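Exo beta-1,2-glucooligosaccharide sophorohydrolase (non-reducing end) (Parabacteroides distasonis ATCC 8503, PDB 5Z06) hydrolyses linear beta-1,2-glucan and beta-1,2-glucooligosaccharides of four or more units from the non-reducing end, releasing sophorose. Local coordinates at residues Y8-N13 with D175-L180. Residues are numbered along the deposited sequence; the frame is centred on the assembly and turned at random.
Sequences YVFFEN and DDIELL. With CA (calcium ion), chain C.
An antiparallel strand pairing broken by a beta bulge joins Val9 and Phe11 of strand 9-11, near the N-terminus, to Glu178 and Ile177 of strand 169-180 within one antiparallel sheet, and a calcium ion closes one end. Leu179 N gives a nearly straight hydrogen bond to Tyr8 O (2.8 Å). At the bulge, Ile177 O takes two donors, Phe10 N at 2.7 Å and Phe11 N at 2.9 Å, the latter lying in the carbonyl plane on a lone pair. CB of the extra residue, Phe10, packs on Ile177 CG2, and its ring edge meets Leu179 CD2 through CE2 (3.8 Å). Phe10, Phe11 and Ile177 also pack on Ile70 of strand 65-71, and Phe10 and Ile177 on Val158 of strand 155-161, both in a second antiparallel sheet, consistent with a beta-sandwich. An alanine at Phe10 would probably leave Leu179 CD2 without its aromatic neighbour and open a gap towards Val158 and Ile70. On the calcium, Glu12 O (2.3 Å), Asn13 OD1 and both carboxylate oxygens of Asp175 join ligands from Thr49 and Asn52, bridging the two segments. Asp175 OD1 also accepts Asp176 N from above the carboxylate plane and lies 3.3 Å from Phe11 CE2, at the ring edge, while Asn13 N sits over that ring's centre.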
ATOM      1  N   TYR A   8      -1.068 -14.251 -12.789  1.00 32.55           N
ATOM      2  CA  TYR A   8      -2.077 -14.537 -11.776  1.00 33.03           C
ATOM      3  C   TYR A   8      -1.557 -15.663 -10.879  1.00 34.17           C
ATOM      4  O   TYR A   8      -1.635 -16.867 -11.205  1.00 33.17           O
ATOM      5  CB  TYR A   8      -3.355 -14.910 -12.460  1.00 31.58           C
ATOM      6  CG  TYR A   8      -4.546 -14.980 -11.570  1.00 31.63           C
ATOM      7  CD1 TYR A   8      -5.358 -13.870 -11.388  1.00 30.02           C
ATOM      8  CD2 TYR A   8      -4.908 -16.168 -10.951  1.00 30.08           C
ATOM      9  CE1 TYR A   8      -6.487 -13.946 -10.607  1.00 29.37           C
ATOM     10  CE2 TYR A   8      -6.036 -16.240 -10.156  1.00 29.20           C
ATOM     11  CZ  TYR A   8      -6.815 -15.129  -9.987  1.00 28.50           C
ATOM     12  OH  TYR A   8      -7.938 -15.198  -9.210  1.00 30.73           O
ATOM     13  N   VAL A   9      -0.995 -15.240  -9.750  1.00 35.84           N
ATOM     14  CA  VAL A   9      -0.250 -16.105  -8.845  1.00 34.02           C
ATOM     15  C   VAL A   9      -1.126 -16.463  -7.656  1.00 33.75           C
ATOM     16  O   VAL A   9      -1.711 -15.590  -7.050  1.00 35.48           O
ATOM     17  CB  VAL A   9       1.025 -15.381  -8.364  1.00 33.75           C
ATOM     18  CG1 VAL A   9       1.782 -16.179  -7.308  1.00 33.58           C
ATOM     19  CG2 VAL A   9       1.932 -15.098  -9.548  1.00 33.80           C
ATOM     20  N   PHE A  10      -1.200 -17.746  -7.322  1.00 31.86           N
ATOM     21  CA  PHE A  10      -1.855 -18.197  -6.102  1.00 32.61           C
ATOM     22  C   PHE A  10      -0.888 -18.219  -4.928  1.00 33.42           C
ATOM     23  O   PHE A  10      -1.277 -17.977  -3.797  1.00 34.21           O
ATOM     24  CB  PHE A  10      -2.439 -19.584  -6.299  1.00 32.20           C
ATOM     25  CG  PHE A  10      -3.530 -19.619  -7.300  1.00 32.56           C
ATOM     26  CD1 PHE A  10      -4.816 -19.272  -6.939  1.00 31.87           C
ATOM     27  CD2 PHE A  10      -3.270 -19.978  -8.621  1.00 33.97           C
ATOM     28  CE1 PHE A  10      -5.842 -19.289  -7.868  1.00 33.79           C
ATOM     29  CE2 PHE A  10      -4.299 -20.008  -9.557  1.00 34.47           C
ATOM     30  CZ  PHE A  10      -5.583 -19.668  -9.181  1.00 32.86           C
ATOM     31  N   PHE A  11       0.365 -18.567  -5.192  1.00 33.14           N
ATOM     32  CA  PHE A  11       1.377 -18.494  -4.171  1.00 33.29           C
ATOM     33  C   PHE A  11       2.751 -18.375  -4.775  1.00 34.13           C
ATOM     34  O   PHE A  11       3.117 -19.165  -5.642  1.00 36.36           O
ATOM     35  CB  PHE A  11       1.332 -19.742  -3.307  1.00 32.82           C
ATOM     36  CG  PHE A  11       2.321 -19.715  -2.201  1.00 32.11           C
ATOM     37  CD1 PHE A  11       2.017 -19.067  -1.021  1.00 30.34           C
ATOM     38  CD2 PHE A  11       3.562 -20.310  -2.345  1.00 32.05           C
ATOM     39  CE1 PHE A  11       2.925 -19.019   0.005  1.00 31.46           C
ATOM     40  CE2 PHE A  11       4.483 -20.259  -1.314  1.00 32.16           C
ATOM     41  CZ  PHE A  11       4.166 -19.617  -0.137  1.00 30.44           C
ATOM     42  N   GLU A  12       3.505 -17.392  -4.317  1.00 32.82           N
ATOM     43  CA  GLU A  12       4.934 -17.320  -4.565  1.00 33.99           C
ATOM     44  C   GLU A  12       5.699 -17.462  -3.254  1.00 33.09           C
ATOM     45  O   GLU A  12       6.587 -18.303  -3.131  1.00 32.42           O
ATOM     46  CB  GLU A  12       5.278 -15.999  -5.213  1.00 37.60           C
ATOM     47  CG  GLU A  12       6.759 -15.842  -5.500  1.00 42.34           C
ATOM     48  CD  GLU A  12       7.018 -14.700  -6.449  1.00 45.38           C
ATOM     49  OE1 GLU A  12       6.758 -13.539  -6.067  1.00 47.49           O
ATOM     50  OE2 GLU A  12       7.455 -14.983  -7.579  1.00 47.35           O
ATOM     51  N   ASN A  13       5.361 -16.610  -2.297  1.00 33.63           N
ATOM     52  CA  ASN A  13       6.006 -16.568  -0.979  1.00 33.96           C
ATOM     53  C   ASN A  13       5.022 -15.999   0.014  1.00 30.65           C
ATOM     54  O   ASN A  13       4.219 -15.144  -0.327  1.00 31.51           O
ATOM     55  CB  ASN A  13       7.258 -15.671  -1.013  1.00 33.01           C
ATOM     56  CG  ASN A  13       8.477 -16.381  -1.571  1.00 32.86           C
ATOM     57  OD1 ASN A  13       8.759 -17.514  -1.201  1.00 33.05           O
ATOM     58  ND2 ASN A  13       9.216 -15.716  -2.451  1.00 32.44           N
ATOM     59  N   ASP A 175       5.091 -24.723  -4.020  1.00 31.05           N
ATOM     60  CA  ASP A 175       5.586 -23.400  -4.226  1.00 31.25           C
ATOM     61  C   ASP A 175       5.227 -22.935  -5.646  1.00 32.09           C
ATOM     62  O   ASP A 175       4.922 -23.741  -6.529  1.00 30.21           O
ATOM     63  CB  ASP A 175       7.104 -23.398  -4.015  1.00 28.95           C
ATOM     64  CG  ASP A 175       7.629 -22.058  -3.599  1.00 28.37           C
ATOM     65  OD1 ASP A 175       6.831 -21.126  -3.415  1.00 28.79           O
ATOM     66  OD2 ASP A 175       8.853 -21.909  -3.448  1.00 28.03           O
ATOM     67  N   ASP A 176       5.253 -21.626  -5.840  1.00 31.67           N
ATOM     68  CA  ASP A 176       5.099 -21.011  -7.152  1.00 34.75           C
ATOM     69  C   ASP A 176       3.885 -21.495  -7.918  1.00 33.62           C
ATOM     70  O   ASP A 176       3.967 -21.886  -9.084  1.00 37.31           O
ATOM     71  CB  ASP A 176       6.384 -21.176  -7.906  1.00 37.73           C
ATOM     72  CG  ASP A 176       7.536 -20.672  -7.109  1.00 39.27           C
ATOM     73  OD1 ASP A 176       7.434 -19.533  -6.609  1.00 43.68           O
ATOM     74  OD2 ASP A 176       8.503 -21.419  -6.927  1.00 45.13           O
ATOM     75  N   ILE A 177       2.762 -21.443  -7.213  1.00 31.29           N
ATOM     76  CA  ILE A 177       1.475 -21.845  -7.721  1.00 31.76           C
ATOM     77  C   ILE A 177       0.955 -20.632  -8.450  1.00 33.97           C
ATOM     78  O   ILE A 177       0.704 -19.573  -7.852  1.00 34.57           O
ATOM     79  CB  ILE A 177       0.510 -22.225  -6.608  1.00 32.05           C
ATOM     80  CG1 ILE A 177       1.165 -23.241  -5.665  1.00 32.92           C
ATOM     81  CG2 ILE A 177      -0.764 -22.782  -7.214  1.00 33.36           C
ATOM     82  CD1 ILE A 177       0.379 -23.547  -4.432  1.00 34.88           C
ATOM     83  N   GLU A 178       0.824 -20.779  -9.757  1.00 36.79           N
ATOM     84  CA  GLU A 178       0.505 -19.659 -10.614  1.00 40.00           C
ATOM     85  C   GLU A 178      -0.048 -20.114 -11.953  1.00 38.93           C
ATOM     86  O   GLU A 178       0.210 -21.248 -12.411  1.00 36.28           O
ATOM     87  CB  GLU A 178       1.757 -18.806 -10.848  1.00 41.32           C
ATOM     88  CG  GLU A 178       2.909 -19.546 -11.495  1.00 42.01           C
ATOM     89  CD  GLU A 178       4.185 -18.732 -11.541  1.00 42.10           C
ATOM     90  OE1 GLU A 178       4.154 -17.495 -11.324  1.00 46.05           O
ATOM     91  OE2 GLU A 178       5.232 -19.341 -11.807  1.00 39.90           O
ATOM     92  N   LEU A 179      -0.797 -19.206 -12.569  1.00 35.16           N
ATOM     93  CA  LEU A 179      -1.244 -19.373 -13.927  1.00 33.82           C
ATOM     94  C   LEU A 179      -0.207 -18.745 -14.834  1.00 33.38           C
ATOM     95  O   LEU A 179       0.253 -17.633 -14.568  1.00 32.93           O
ATOM     96  CB  LEU A 179      -2.604 -18.730 -14.124  1.00 32.14           C
ATOM     97  CG  LEU A 179      -3.725 -19.218 -13.224  1.00 32.21           C
ATOM     98  CD1 LEU A 179      -5.036 -18.616 -13.670  1.00 31.55           C
ATOM     99  CD2 LEU A 179      -3.806 -20.731 -13.209  1.00 34.48           C
ATOM    100  N   LEU A 180       0.173 -19.473 -15.882  1.00 35.53           N
ATOM    101  CA  LEU A 180       1.169 -19.031 -16.856  1.00 38.44           C
ATOM    102  C   LEU A 180       0.606 -19.207 -18.254  1.00 41.62           C
ATOM    103  O   LEU A 180      -0.295 -20.022 -18.455  1.00 40.10           O
ATOM    104  CB  LEU A 180       2.442 -19.854 -16.750  1.00 38.95           C
ATOM    105  CG  LEU A 180       3.296 -19.664 -15.503  1.00 40.46           C
ATOM    106  CD1 LEU A 180       4.438 -20.672 -15.470  1.00 39.25           C
ATOM    107  CD2 LEU A 180       3.869 -18.257 -15.444  1.00 42.20           C
TER
HETATM  108 CA    CA C 801       8.481 -19.464  -2.663  1.00 31.11          CA